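Glyoxalase family protein (Bacillus cereus, PDB 1SS4) is of unknown function but belongs to the glyoxalase/bleomycin resistance superfamily, and probably binds a metal ion. Local coordinates at residues A[122-127]-A[132-137]; A[89-92]-A[96-99]; A[20-25]-A[37-42]; A[29-34]-A[110-115]; A[60-65]-A[71-76]. All coordinates share one frame; numbering follows the deposited sequence.

Interaction 1 (A[122-127]-A[132-137]). With GSH (glutathione), chain H; FMT (formic acid), chain F.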
# COMPACT_ATOMS: atom_id res chain seq x y z
N GLY A 122 -4.73 -6.73 -18.08
CA GLY A 122 -4.94 -6.16 -19.40
C GLY A 122 -3.81 -6.64 -20.29
O GLY A 122 -3.60 -7.84 -20.41
N GLU A 123 -3.09 -5.72 -20.89
CA GLU A 123 -1.97 -6.09 -21.75
C GLU A 123 -0.70 -5.50 -21.18
O GLU A 123 -0.75 -4.60 -20.34
CB GLU A 123 -2.18 -5.52 -23.16
CG GLU A 123 -3.51 -5.87 -23.79
CD GLU A 123 -3.82 -5.05 -25.03
OE1 GLU A 123 -4.98 -5.12 -25.49
OE2 GLU A 123 -2.93 -4.34 -25.55
N VAL A 124 0.44 -6.03 -21.61
CA VAL A 124 1.72 -5.49 -21.20
C VAL A 124 1.86 -4.35 -22.20
O VAL A 124 2.08 -4.57 -23.39
CB VAL A 124 2.86 -6.51 -21.37
CG1 VAL A 124 4.19 -5.85 -20.99
CG2 VAL A 124 2.60 -7.74 -20.50
N VAL A 125 1.72 -3.12 -21.72
CA VAL A 125 1.76 -1.95 -22.58
C VAL A 125 3.06 -1.17 -22.51
O VAL A 125 3.71 -1.10 -21.46
CB VAL A 125 0.60 -1.00 -22.21
CG1 VAL A 125 0.48 0.11 -23.23
CG2 VAL A 125 -0.70 -1.79 -22.11
N GLN A 126 3.43 -0.57 -23.64
CA GLN A 126 4.62 0.24 -23.69
C GLN A 126 4.24 1.71 -23.65
O GLN A 126 3.49 2.19 -24.49
CB GLN A 126 5.42 -0.03 -24.97
CG GLN A 126 6.74 0.71 -24.99
CD GLN A 126 7.62 0.29 -26.13
OE1 GLN A 126 7.83 -0.90 -26.36
NE2 GLN A 126 8.16 1.26 -26.85
N TYR A 127 4.76 2.42 -22.66
CA TYR A 127 4.48 3.84 -22.51
C TYR A 127 5.60 4.65 -23.16
O TYR A 127 6.67 4.82 -22.57
CB TYR A 127 4.38 4.20 -21.03
CG TYR A 127 4.08 5.65 -20.79
CD1 TYR A 127 2.78 6.15 -20.93
CD2 TYR A 127 5.09 6.54 -20.44
CE1 TYR A 127 2.51 7.50 -20.73
CE2 TYR A 127 4.83 7.88 -20.24
CZ TYR A 127 3.54 8.36 -20.39
OH TYR A 127 3.29 9.69 -20.22
N ARG A 132 7.35 -0.14 -19.91
CA ARG A 132 6.52 -1.22 -20.41
C ARG A 132 5.92 -1.64 -19.07
O ARG A 132 6.64 -1.79 -18.09
CB ARG A 132 7.35 -2.35 -21.01
CG ARG A 132 7.77 -2.11 -22.48
CD ARG A 132 8.36 -3.38 -23.10
NE ARG A 132 7.35 -4.42 -23.28
CZ ARG A 132 7.58 -5.72 -23.13
NH1 ARG A 132 8.80 -6.13 -22.80
NH2 ARG A 132 6.60 -6.59 -23.27
N LEU A 133 4.60 -1.79 -19.01
CA LEU A 133 3.98 -2.17 -17.75
C LEU A 133 2.65 -2.90 -17.89
O LEU A 133 2.04 -2.89 -18.96
CB LEU A 133 3.77 -0.92 -16.88
CG LEU A 133 2.62 -0.01 -17.31
CD1 LEU A 133 2.31 0.97 -16.19
CD2 LEU A 133 2.98 0.73 -18.60
N CYS A 134 2.22 -3.51 -16.80
CA CYS A 134 0.97 -4.24 -16.76
C CYS A 134 0.46 -4.37 -15.33
O CYS A 134 1.17 -4.03 -14.37
CB CYS A 134 1.16 -5.65 -17.33
SG CYS A 134 2.22 -6.70 -16.32
N TYR A 135 -0.77 -4.84 -15.21
CA TYR A 135 -1.40 -5.09 -13.92
C TYR A 135 -1.61 -6.59 -13.90
O TYR A 135 -2.00 -7.19 -14.90
CB TYR A 135 -2.77 -4.42 -13.81
CG TYR A 135 -2.77 -2.99 -13.32
CD1 TYR A 135 -3.97 -2.36 -12.96
CD2 TYR A 135 -1.59 -2.26 -13.24
CE1 TYR A 135 -3.98 -1.04 -12.54
CE2 TYR A 135 -1.60 -0.94 -12.82
CZ TYR A 135 -2.80 -0.34 -12.47
OH TYR A 135 -2.80 0.98 -12.10
N ILE A 136 -1.35 -7.19 -12.75
CA ILE A 136 -1.49 -8.63 -12.59
C ILE A 136 -2.26 -8.89 -11.32
O ILE A 136 -2.09 -8.18 -10.34
CB ILE A 136 -0.11 -9.29 -12.42
CG1 ILE A 136 0.70 -9.13 -13.70
CG2 ILE A 136 -0.26 -10.75 -12.02
CD1 ILE A 136 0.15 -9.92 -14.85
N ARG A 137 -3.13 -9.91 -11.36
CA ARG A 137 -3.87 -10.36 -10.19
C ARG A 137 -2.97 -11.50 -9.70
O ARG A 137 -2.86 -12.55 -10.36
CB ARG A 137 -5.25 -10.90 -10.58
CG ARG A 137 -6.24 -9.84 -11.04
CD ARG A 137 -7.21 -9.50 -9.94
NE ARG A 137 -8.03 -8.32 -10.24
CZ ARG A 137 -8.40 -7.44 -9.32
NH1 ARG A 137 -8.00 -7.62 -8.07
NH2 ARG A 137 -9.16 -6.39 -9.64
N1 GSH H . -0.35 19.50 -13.57
CA1 GSH H . -1.43 19.16 -14.53
C1 GSH H . -2.62 18.48 -13.77
O11 GSH H . -3.16 17.42 -14.16
O12 GSH H . -3.02 19.06 -12.73
CB1 GSH H . -0.77 18.27 -15.65
CG1 GSH H . -1.66 17.76 -16.84
CD1 GSH H . -0.98 16.84 -17.88
OE1 GSH H . -1.67 16.24 -18.72
N2 GSH H . 0.38 16.73 -17.79
CA2 GSH H . 1.16 15.84 -18.72
C2 GSH H . 0.87 14.31 -18.42
O2 GSH H . 0.46 14.02 -17.29
CB2 GSH H . 2.66 16.13 -18.52
SG2 GSH H . 3.34 15.62 -16.87
N3 GSH H . 1.10 13.43 -19.44
CA3 GSH H . 0.85 11.97 -19.23
C3 GSH H . 1.86 11.29 -18.27
O31 GSH H . 3.06 11.65 -18.24
O32 GSH H . 1.40 10.38 -17.56
C FMT F . -9.94 -7.40 -13.08
O1 FMT F . -9.25 -8.41 -12.73
O2 FMT F . -9.36 -6.30 -12.79
O HOH W 1 -2.12 -5.41 -17.76
O HOH W 2 4.96 -3.66 -24.47

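Interaction 2 (A[89-92]-A[96-99])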
# COMPACT_ATOMS: atom_id res chain seq x y z
N ALA A 89 -11.18 -6.36 -5.45
CA ALA A 89 -11.96 -5.16 -5.74
C ALA A 89 -11.67 -4.71 -7.17
O ALA A 89 -10.57 -4.96 -7.70
CB ALA A 89 -11.58 -4.03 -4.76
N PRO A 90 -12.64 -4.07 -7.82
CA PRO A 90 -12.35 -3.62 -9.19
C PRO A 90 -11.28 -2.53 -9.19
O PRO A 90 -11.02 -1.89 -8.16
CB PRO A 90 -13.70 -3.11 -9.70
CG PRO A 90 -14.53 -2.90 -8.47
CD PRO A 90 -14.07 -3.94 -7.49
N VAL A 91 -10.63 -2.35 -10.34
CA VAL A 91 -9.60 -1.32 -10.43
C VAL A 91 -10.24 0.04 -10.13
O VAL A 91 -9.66 0.85 -9.41
CB VAL A 91 -8.96 -1.30 -11.83
CG1 VAL A 91 -8.01 -0.13 -11.95
CG2 VAL A 91 -8.24 -2.62 -12.11
N ASN A 92 -11.43 0.28 -10.67
CA ASN A 92 -12.10 1.56 -10.44
C ASN A 92 -12.96 1.52 -9.16
O ASN A 92 -14.20 1.52 -9.20
CB ASN A 92 -12.94 1.98 -11.68
CG ASN A 92 -13.97 0.92 -12.11
OD1 ASN A 92 -13.72 -0.29 -12.04
ND2 ASN A 92 -15.13 1.39 -12.57
N TYR A 96 -7.15 1.69 -1.25
CA TYR A 96 -5.85 1.17 -1.69
C TYR A 96 -6.06 0.36 -2.96
O TYR A 96 -6.96 -0.46 -3.04
CB TYR A 96 -5.22 0.29 -0.61
CG TYR A 96 -4.67 1.11 0.54
CD1 TYR A 96 -3.50 1.85 0.38
CD2 TYR A 96 -5.32 1.15 1.78
CE1 TYR A 96 -2.99 2.60 1.40
CE2 TYR A 96 -4.82 1.91 2.82
CZ TYR A 96 -3.64 2.63 2.62
OH TYR A 96 -3.09 3.36 3.63
N LEU A 97 -5.20 0.60 -3.95
CA LEU A 97 -5.36 -0.09 -5.24
C LEU A 97 -4.30 -1.14 -5.53
O LEU A 97 -4.60 -2.34 -5.70
CB LEU A 97 -5.35 0.95 -6.38
CG LEU A 97 -5.50 0.39 -7.79
CD1 LEU A 97 -6.82 -0.32 -7.92
CD2 LEU A 97 -5.40 1.52 -8.85
N ARG A 98 -3.05 -0.70 -5.61
CA ARG A 98 -2.00 -1.66 -5.91
C ARG A 98 -0.64 -1.10 -5.60
O ARG A 98 -0.45 0.11 -5.57
CB ARG A 98 -2.06 -2.00 -7.41
CG ARG A 98 -1.91 -0.75 -8.32
CD ARG A 98 -0.53 -0.70 -8.94
NE ARG A 98 -0.21 0.55 -9.63
CZ ARG A 98 0.39 1.59 -9.05
NH1 ARG A 98 0.73 1.52 -7.76
NH2 ARG A 98 0.72 2.65 -9.76
N VAL A 99 0.31 -2.00 -5.37
CA VAL A 99 1.69 -1.59 -5.20
C VAL A 99 2.30 -1.88 -6.59
O VAL A 99 1.93 -2.87 -7.24
CB VAL A 99 2.44 -2.38 -4.10
CG1 VAL A 99 1.77 -2.12 -2.74
CG2 VAL A 99 2.42 -3.86 -4.38

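Interaction 3 (A[20-25]-A[37-42])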
# COMPACT_ATOMS: atom_id res chain seq x y z
N GLU A 20 -5.30 -14.61 3.19
CA GLU A 20 -5.93 -15.86 3.60
C GLU A 20 -4.87 -16.89 3.98
O GLU A 20 -4.98 -17.58 5.00
CB GLU A 20 -6.77 -16.40 2.43
CG GLU A 20 -7.73 -17.50 2.78
CD GLU A 20 -8.58 -17.93 1.59
OE1 GLU A 20 -9.41 -18.86 1.77
OE2 GLU A 20 -8.43 -17.36 0.47
N SER A 21 -3.83 -17.00 3.16
CA SER A 21 -2.73 -17.95 3.39
C SER A 21 -1.39 -17.22 3.43
O SER A 21 -0.95 -16.68 2.41
CB SER A 21 -2.68 -19.00 2.28
OG SER A 21 -1.45 -19.72 2.32
N LEU A 22 -0.75 -17.20 4.59
CA LEU A 22 0.55 -16.55 4.71
C LEU A 22 1.57 -17.32 3.86
O LEU A 22 2.39 -16.72 3.14
CB LEU A 22 0.98 -16.50 6.18
CG LEU A 22 1.93 -15.37 6.56
CD1 LEU A 22 1.32 -14.02 6.16
CD2 LEU A 22 2.22 -15.40 8.06
N ASP A 23 1.54 -18.65 3.93
CA ASP A 23 2.47 -19.43 3.13
C ASP A 23 2.40 -19.07 1.64
O ASP A 23 3.44 -18.87 1.00
CB ASP A 23 2.19 -20.93 3.26
CG ASP A 23 2.62 -21.50 4.60
OD1 ASP A 23 3.47 -20.88 5.26
OD2 ASP A 23 2.10 -22.57 4.98
N ASN A 24 1.19 -19.00 1.08
CA ASN A 24 1.05 -18.68 -0.34
C ASN A 24 1.47 -17.26 -0.69
O ASN A 24 2.08 -17.02 -1.74
CB ASN A 24 -0.38 -18.89 -0.83
CG ASN A 24 -0.80 -20.34 -0.86
OD1 ASN A 24 0.04 -21.24 -0.93
ND2 ASN A 24 -2.10 -20.59 -0.83
N ALA A 25 1.13 -16.31 0.17
CA ALA A 25 1.48 -14.90 -0.08
C ALA A 25 3.00 -14.72 -0.01
O ALA A 25 3.59 -14.07 -0.86
CB ALA A 25 0.77 -14.00 0.93
N GLU A 37 12.01 -11.33 5.85
CA GLU A 37 12.85 -10.91 6.99
C GLU A 37 12.50 -11.70 8.23
O GLU A 37 13.38 -12.11 9.00
CB GLU A 37 12.67 -9.43 7.32
CG GLU A 37 13.30 -8.45 6.37
CD GLU A 37 13.27 -7.03 6.93
OE1 GLU A 37 12.16 -6.53 7.23
OE2 GLU A 37 14.34 -6.40 7.06
N GLY A 38 11.21 -11.90 8.43
CA GLY A 38 10.78 -12.62 9.61
C GLY A 38 9.35 -13.07 9.49
O GLY A 38 8.60 -12.62 8.61
N ARG A 39 8.96 -13.95 10.40
CA ARG A 39 7.63 -14.49 10.42
C ARG A 39 7.33 -14.87 11.86
O ARG A 39 8.16 -15.49 12.52
CB ARG A 39 7.58 -15.72 9.52
CG ARG A 39 6.27 -16.42 9.51
CD ARG A 39 6.28 -17.55 8.49
NE ARG A 39 4.96 -18.16 8.41
CZ ARG A 39 4.58 -18.97 7.44
NH1 ARG A 39 5.42 -19.30 6.46
NH2 ARG A 39 3.35 -19.46 7.45
N ALA A 40 6.15 -14.49 12.34
CA ALA A 40 5.82 -14.80 13.71
C ALA A 40 4.34 -14.69 14.03
O ALA A 40 3.58 -14.01 13.35
CB ALA A 40 6.62 -13.91 14.64
N ASN A 41 3.94 -15.40 15.08
CA ASN A 41 2.56 -15.36 15.54
C ASN A 41 2.58 -14.24 16.56
O ASN A 41 3.49 -14.15 17.37
CB ASN A 41 2.18 -16.68 16.21
CG ASN A 41 2.08 -17.82 15.22
OD1 ASN A 41 1.13 -17.90 14.43
ND2 ASN A 41 3.07 -18.71 15.24
N VAL A 42 1.59 -13.36 16.51
CA VAL A 42 1.54 -12.26 17.46
C VAL A 42 0.22 -12.36 18.20
O VAL A 42 -0.84 -12.24 17.60
CB VAL A 42 1.61 -10.89 16.74
CG1 VAL A 42 1.41 -9.75 17.74
CG2 VAL A 42 2.96 -10.74 16.07

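Interaction 4 (A[29-34]-A[110-115])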
# COMPACT_ATOMS: atom_id res chain seq x y z
N PHE A 29 5.34 -13.22 -3.16
CA PHE A 29 6.21 -12.07 -3.15
C PHE A 29 7.68 -12.46 -3.29
O PHE A 29 8.49 -11.68 -3.77
CB PHE A 29 5.90 -11.21 -1.92
CG PHE A 29 4.63 -10.40 -2.09
CD1 PHE A 29 4.63 -9.28 -2.92
CD2 PHE A 29 3.44 -10.81 -1.53
CE1 PHE A 29 3.44 -8.57 -3.18
CE2 PHE A 29 2.23 -10.12 -1.78
CZ PHE A 29 2.24 -9.00 -2.61
N GLU A 30 8.01 -13.70 -2.92
CA GLU A 30 9.39 -14.16 -3.09
C GLU A 30 9.68 -14.24 -4.58
O GLU A 30 10.77 -13.88 -5.02
CB GLU A 30 9.61 -15.53 -2.44
CG GLU A 30 9.74 -15.46 -0.93
CD GLU A 30 9.76 -16.83 -0.29
OE1 GLU A 30 9.54 -17.82 -1.03
OE2 GLU A 30 9.98 -16.91 0.94
N GLU A 31 8.69 -14.69 -5.35
CA GLU A 31 8.80 -14.80 -6.80
C GLU A 31 8.95 -13.43 -7.45
O GLU A 31 9.63 -13.28 -8.46
CB GLU A 31 7.55 -15.48 -7.37
CG GLU A 31 7.41 -16.95 -7.02
CD GLU A 31 8.38 -17.84 -7.80
OE1 GLU A 31 8.44 -17.71 -9.05
OE2 GLU A 31 9.06 -18.67 -7.18
N ILE A 32 8.30 -12.42 -6.87
CA ILE A 32 8.39 -11.06 -7.36
C ILE A 32 9.82 -10.57 -7.11
O ILE A 32 10.33 -9.72 -7.82
CB ILE A 32 7.42 -10.11 -6.61
CG1 ILE A 32 5.97 -10.46 -6.95
CG2 ILE A 32 7.76 -8.66 -6.93
CD1 ILE A 32 5.51 -9.96 -8.31
N GLY A 33 10.44 -11.08 -6.05
CA GLY A 33 11.79 -10.66 -5.75
C GLY A 33 12.04 -10.13 -4.36
O GLY A 33 13.16 -9.70 -4.07
N LEU A 34 11.02 -10.12 -3.50
CA LEU A 34 11.22 -9.65 -2.14
C LEU A 34 11.72 -10.81 -1.28
O LEU A 34 11.50 -11.99 -1.59
CB LEU A 34 9.93 -9.09 -1.53
CG LEU A 34 9.50 -7.75 -2.12
CD1 LEU A 34 8.54 -7.99 -3.28
CD2 LEU A 34 8.83 -6.91 -1.03
N VAL A 110 6.11 -11.84 -16.04
CA VAL A 110 4.71 -12.12 -16.36
C VAL A 110 4.57 -13.59 -16.70
O VAL A 110 3.64 -14.27 -16.24
CB VAL A 110 4.20 -11.26 -17.56
CG1 VAL A 110 2.82 -11.74 -17.99
CG2 VAL A 110 4.13 -9.79 -17.16
N SER A 111 5.49 -14.11 -17.51
CA SER A 111 5.43 -15.51 -17.88
C SER A 111 5.46 -16.37 -16.62
O SER A 111 4.58 -17.20 -16.41
CB SER A 111 6.59 -15.87 -18.81
OG SER A 111 6.53 -17.24 -19.18
N ARG A 112 6.47 -16.17 -15.78
CA ARG A 112 6.62 -16.94 -14.56
C ARG A 112 5.44 -16.86 -13.59
O ARG A 112 4.94 -17.89 -13.14
CB ARG A 112 7.88 -16.50 -13.81
CG ARG A 112 8.21 -17.37 -12.62
CD ARG A 112 9.05 -16.61 -11.63
NE ARG A 112 10.12 -15.87 -12.28
CZ ARG A 112 10.86 -14.97 -11.65
NH1 ARG A 112 10.64 -14.70 -10.37
NH2 ARG A 112 11.82 -14.32 -12.30
N LEU A 113 5.00 -15.65 -13.27
CA LEU A 113 3.89 -15.46 -12.35
C LEU A 113 2.59 -16.09 -12.85
O LEU A 113 1.86 -16.72 -12.09
CB LEU A 113 3.65 -13.96 -12.09
CG LEU A 113 4.70 -13.17 -11.29
CD1 LEU A 113 4.18 -11.75 -11.04
CD2 LEU A 113 4.97 -13.85 -9.96
N THR A 114 2.30 -15.92 -14.14
CA THR A 114 1.09 -16.50 -14.69
C THR A 114 1.22 -18.03 -14.68
O THR A 114 0.22 -18.74 -14.55
CB THR A 114 0.78 -15.98 -16.13
OG1 THR A 114 1.95 -16.11 -16.95
CG2 THR A 114 0.36 -14.52 -16.09
N LYS A 115 2.44 -18.52 -14.79
CA LYS A 115 2.69 -19.96 -14.76
C LYS A 115 2.26 -20.50 -13.40
O LYS A 115 1.82 -21.65 -13.28
CB LYS A 115 4.17 -20.27 -14.96
CG LYS A 115 4.50 -21.13 -16.16
CD LYS A 115 4.73 -20.28 -17.40
CE LYS A 115 5.59 -21.03 -18.42
NZ LYS A 115 6.13 -20.12 -19.48

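Interaction 5 (A[60-65]-A[71-76])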
# COMPACT_ATOMS: atom_id res chain seq x y z
N ILE A 60 2.17 -12.85 11.32
CA ILE A 60 2.76 -11.80 10.50
C ILE A 60 4.05 -12.23 9.80
O ILE A 60 4.83 -13.02 10.35
CB ILE A 60 3.08 -10.57 11.37
CG1 ILE A 60 1.77 -9.94 11.85
CG2 ILE A 60 3.90 -9.56 10.60
CD1 ILE A 60 1.98 -8.88 12.90
N ALA A 61 4.26 -11.71 8.60
CA ALA A 61 5.46 -11.99 7.83
C ALA A 61 5.92 -10.68 7.20
O ALA A 61 5.13 -9.99 6.58
CB ALA A 61 5.18 -13.02 6.75
N MSE A 62 7.19 -10.34 7.37
CA MSE A 62 7.70 -9.10 6.81
C MSE A 62 8.61 -9.38 5.61
O MSE A 62 9.58 -10.12 5.73
CB MSE A 62 8.47 -8.33 7.88
CG MSE A 62 8.87 -6.92 7.47
SE MSE A 62 7.35 -5.70 7.24
CE MSE A 62 6.92 -5.32 9.13
N MSE A 63 8.25 -8.80 4.47
CA MSE A 63 9.01 -8.95 3.23
C MSE A 63 9.78 -7.65 2.99
O MSE A 63 9.24 -6.56 3.20
CB MSE A 63 8.08 -9.13 2.02
CG MSE A 63 6.97 -10.17 2.15
SE MSE A 63 7.70 -11.95 2.38
CE MSE A 63 8.44 -12.26 0.63
N VAL A 64 11.01 -7.75 2.50
CA VAL A 64 11.80 -6.57 2.22
C VAL A 64 12.36 -6.63 0.80
O VAL A 64 12.64 -7.71 0.28
CB VAL A 64 12.97 -6.42 3.22
CG1 VAL A 64 13.98 -7.57 3.05
CG2 VAL A 64 13.64 -5.05 3.03
N THR A 65 12.50 -5.47 0.16
CA THR A 65 13.04 -5.46 -1.20
C THR A 65 14.56 -5.57 -1.11
O THR A 65 15.16 -5.26 -0.08
CB THR A 65 12.73 -4.14 -1.91
OG1 THR A 65 13.07 -3.04 -1.05
CG2 THR A 65 11.26 -4.08 -2.30
N ARG A 71 9.15 -2.36 2.18
CA ARG A 71 8.67 -3.58 2.81
C ARG A 71 7.18 -3.80 2.64
O ARG A 71 6.40 -2.85 2.55
CB ARG A 71 9.00 -3.56 4.31
CG ARG A 71 10.47 -3.70 4.65
CD ARG A 71 10.75 -3.37 6.12
NE ARG A 71 12.11 -3.77 6.48
CZ ARG A 71 13.20 -3.09 6.16
NH1 ARG A 71 13.10 -1.94 5.50
NH2 ARG A 71 14.39 -3.57 6.48
N ILE A 72 6.81 -5.08 2.60
CA ILE A 72 5.42 -5.50 2.50
C ILE A 72 5.18 -6.39 3.72
O ILE A 72 5.84 -7.41 3.91
CB ILE A 72 5.14 -6.29 1.23
CG1 ILE A 72 5.27 -5.39 0.02
CG2 ILE A 72 3.74 -6.94 1.31
CD1 ILE A 72 5.43 -6.16 -1.30
N GLU A 73 4.23 -5.98 4.55
CA GLU A 73 3.89 -6.77 5.73
C GLU A 73 2.67 -7.60 5.38
O GLU A 73 1.64 -7.05 4.97
CB GLU A 73 3.56 -5.85 6.91
CG GLU A 73 3.31 -6.61 8.21
CD GLU A 73 3.05 -5.69 9.41
OE1 GLU A 73 3.84 -4.75 9.64
OE2 GLU A 73 2.05 -5.89 10.12
N LEU A 74 2.78 -8.90 5.57
CA LEU A 74 1.68 -9.81 5.29
C LEU A 74 1.11 -10.27 6.63
O LEU A 74 1.86 -10.66 7.54
CB LEU A 74 2.20 -11.00 4.46
CG LEU A 74 2.84 -10.62 3.12
CD1 LEU A 74 3.53 -11.83 2.50
CD2 LEU A 74 1.78 -10.06 2.15
N SER A 75 -0.21 -10.18 6.77
CA SER A 75 -0.90 -10.58 7.99
C SER A 75 -2.02 -11.58 7.72
O SER A 75 -2.72 -11.49 6.71
CB SER A 75 -1.53 -9.36 8.68
OG SER A 75 -0.53 -8.54 9.26
N ARG A 76 -2.16 -12.53 8.63
CA ARG A 76 -3.21 -13.55 8.56
C ARG A 76 -3.88 -13.59 9.94
O ARG A 76 -3.22 -13.82 10.95
CB ARG A 76 -2.62 -14.93 8.25
CG ARG A 76 -3.68 -16.02 8.19
CD ARG A 76 -3.05 -17.36 7.84
NE ARG A 76 -2.14 -17.85 8.87
CZ ARG A 76 -2.53 -18.49 9.97
NH1 ARG A 76 -3.82 -18.73 10.19
NH2 ARG A 76 -1.62 -18.91 10.84

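Interaction 1 (A[122-127]-A[132-137])
Val124 lays its CG1 methyl against the guanidinium of Arg132, 3.4 Å from NH2, while its CG2 methyl turns to Cys134 CB. The two segments are arms of the beta hairpin made by strands 119-127 and 131-137. The overlap depends on a bend in the arginine chain at chi3 (68°), which swings the guanidinium back alongside the valine, meeting it obliquely; Asp107 holds NH2 there through a salt bridge. Closer to the backbone, Arg132 CG packs on Gln126 CG at 3.9 Å, the two chains slanting across each other. Val125 and Leu133 form the hydrogen-bonded antiparallel pair, with Val125 N to Leu133 O 2.8 Å and Leu133 N to Val125 O 2.7 Å. Their side chains lie on the face turned to the second subunit, where Val125 meets Val50 and Leu133 meets Trp46 of that chain. At Gly122 and Glu123 the direct pairing is interrupted, and a water fills in, accepting from Gly122 N and Tyr135 N; beyond it Tyr135 pairs with Val121. A second water ties Arg132 NE to Val124 O. At the far end Tyr127 OH comes within 2.8 Å of glutathione O31, and its ring meets Trp46 of the second subunit. Arg137, at the other extreme, holds a formate at the edge of its guanidinium, near the plane, NE to O1 2.8 Å and NH2 to O2 3.2 Å.

Interaction 2 (A[89-92]-A[96-99])
The flat group in this contact is the peptide carbonyl of Val91, whose O touches the CD1 methyl of Leu97 at 3.4 Å. The same methyl lies 3.9 Å from Val91 CA and 4.2 Å from Val91 CG1, so it rests in the angle between the valine backbone and its side chain. Leu97 reaches it with CG trans to the backbone N (chi1 180°) and chi2 at 62°, which turns CD1 to the loop, while CD2 lies toward Tyr135 of strand 131-137. Val91 turns at helical backbone angles after the extended Pro90, and this brings its carbonyl round to the leucine. The joint is small, with 97 Å² buried in all, and purely van der Waals: no hydrogen bond crosses it. It closes the short connection that leads from the loop into strand 95-103. Around it, Leu97 also packs on Leu143 of strand 143-149 and on Ser16 of the second subunit, while Asn92 ND2 bonds to Pro81 O of that subunit. Strand 95-103 is an outermost strand of its sheet within the chain, pairing with strand 143-149 on one side; through Tyr96, Arg98 and Val99 it pairs antiparallel with a strand of the second subunit, so that the sheet runs on across the dimer interface.

Interaction 3 (A[20-25]-A[37-42])
The first turn of helix 22-32 stands off strand 35-42, with the CA atoms of Leu22 and Arg39 9.3 Å apart, so side chains alone bridge the gap. They tie the start of the helix to the strand that follows it, an edge strand of its four-stranded sheet within the chain. Arg39 does so at full stretch: CG is trans to the backbone N (chi1 177°) and the chain stays extended to NE. Its guanidinium reaches Asp23 end-on, and both bonds fall on one oxygen, OD1 to NH2 2.6 Å and OD1 to NH1 2.8 Å. OD1 lies in the guanidinium plane, yet the carboxylate is twisted 67° from it, and NH2 approaches from above the carboxylate. Leu22 sets CG over one face of the guanidinium, with CD2 3.9 Å from Arg39 NE. Ser21 caps the helix, its OG accepting from Asn24 N. Arg39 NE has a second acid, Glu59 of strand 57-64. Placed between two carboxylates, the guanidinium is probably well stabilised as a cation; sharing one oxygen leaves both hydrogen bonds to Asp23 OD1 well short of straight.

Interaction 4 (A[29-34]-A[110-115])
The C-terminal end of helix 22-32, finished by a Schellman motif, meets helix 106-115 through Glu31 and Ile32 on one side and Arg112 and Leu113 on the other. Ile32 CD1 touches Leu113 CD1 at 3.5 Å, the two chains crossing at about a right angle, and the second leucine methyl, CD2, lies 4.0 Å from Glu31 CB. Beside this apolar joint Arg112, bent at chi3 (-45°), brings NH1 round to Glu31 O, which lies at the edge of the guanidinium; the separation is 2.6 Å, but the angle is too poor for a hydrogen bond. The place of the Glu31 carboxylate is doubtful, and its ion pair with Arg112 is long; the firm acid partner of the arginine is Glu108, one turn earlier in its own helix. The negative end of the helix dipole probably makes this a favourable place for the Arg112 charge. Gly33, at positive phi, lets the chain leave the helix: Leu34 N bonds to Phe29 O at 3.0 Å, and Gly33 N makes a weak bond to Glu30 O. Phe101 of strand 95-103 packs against Phe29 and Ile32 of helix 22-32 and against Leu34 just after it; Phe29 and Leu34 also pack on strands 57-64 and 71-79, and Leu9 of the second subunit packs on Ile32 and Leu34.

Interaction 5 (A[60-65]-A[71-76])
With CG1 of Val64 at chi1 66°, its CG2 methyl stands trans to the backbone N and comes to rest over the centre of one guanidinium face of Arg71, 3.7 Å from CZ. The arginine runs beside the valine, extended from CG to NE, and a turn at chi4 (78°) lays its flat end against the methyl; Glu37 of strand 35-42 takes its NE in a salt bridge. On the same face the selenomethionine Met62 bends at chi2 (67°) and again at chi3, curling CE round to Glu73 OE1 at 3.2 Å, while its SE lies against Glu73 CB. Ile60 CG2 comes to the extended Glu73 chain, 3.8 Å from Glu73 CG. The two strands form an antiparallel hairpin held by four backbone bonds: Ala61 and Leu74 exchange one pair, both 2.8 Å between N and O, and Met63 and Ile72 exchange the other. Turned to the reverse face, the selenomethionine Met63 packs diagonally, its CG 3.8 Å from Leu74 CD1. That face is buried beneath helix 22-32, where Leu22, Ile26 and Phe29 meet Leu74, Ala61, Met63 and Ile72. In the four-stranded sheet the hairpin holds the two central places, with strand 35-42 beside 57-64 and strand 9-18 beside 71-79.

Interactions 3 and 5 are neighbours in one sheet, their centres about 7 Å apart, joined by backbone pairs such as Glu37 N to Met62 O at 2.7 Å. Interaction 4 adds to the core beside interaction 5, Phe29 CB lying 3.7 Å from Met63 CE, and reaches interaction 1 through Val110 CG2 and Cys134 SG, also 3.7 Å. Interactions 1 and 2 meet at the other sheet and the loop leading into it, where Arg137 NH2 probably donates to Ala89 O at 2.8 Å. Each four-stranded sheet belongs to a beta-alpha-beta-beta-beta unit, as in the glyoxalase (vicinal oxygen chelate) superfamily. The bound glutathione lies at the Tyr127 end of interaction 1.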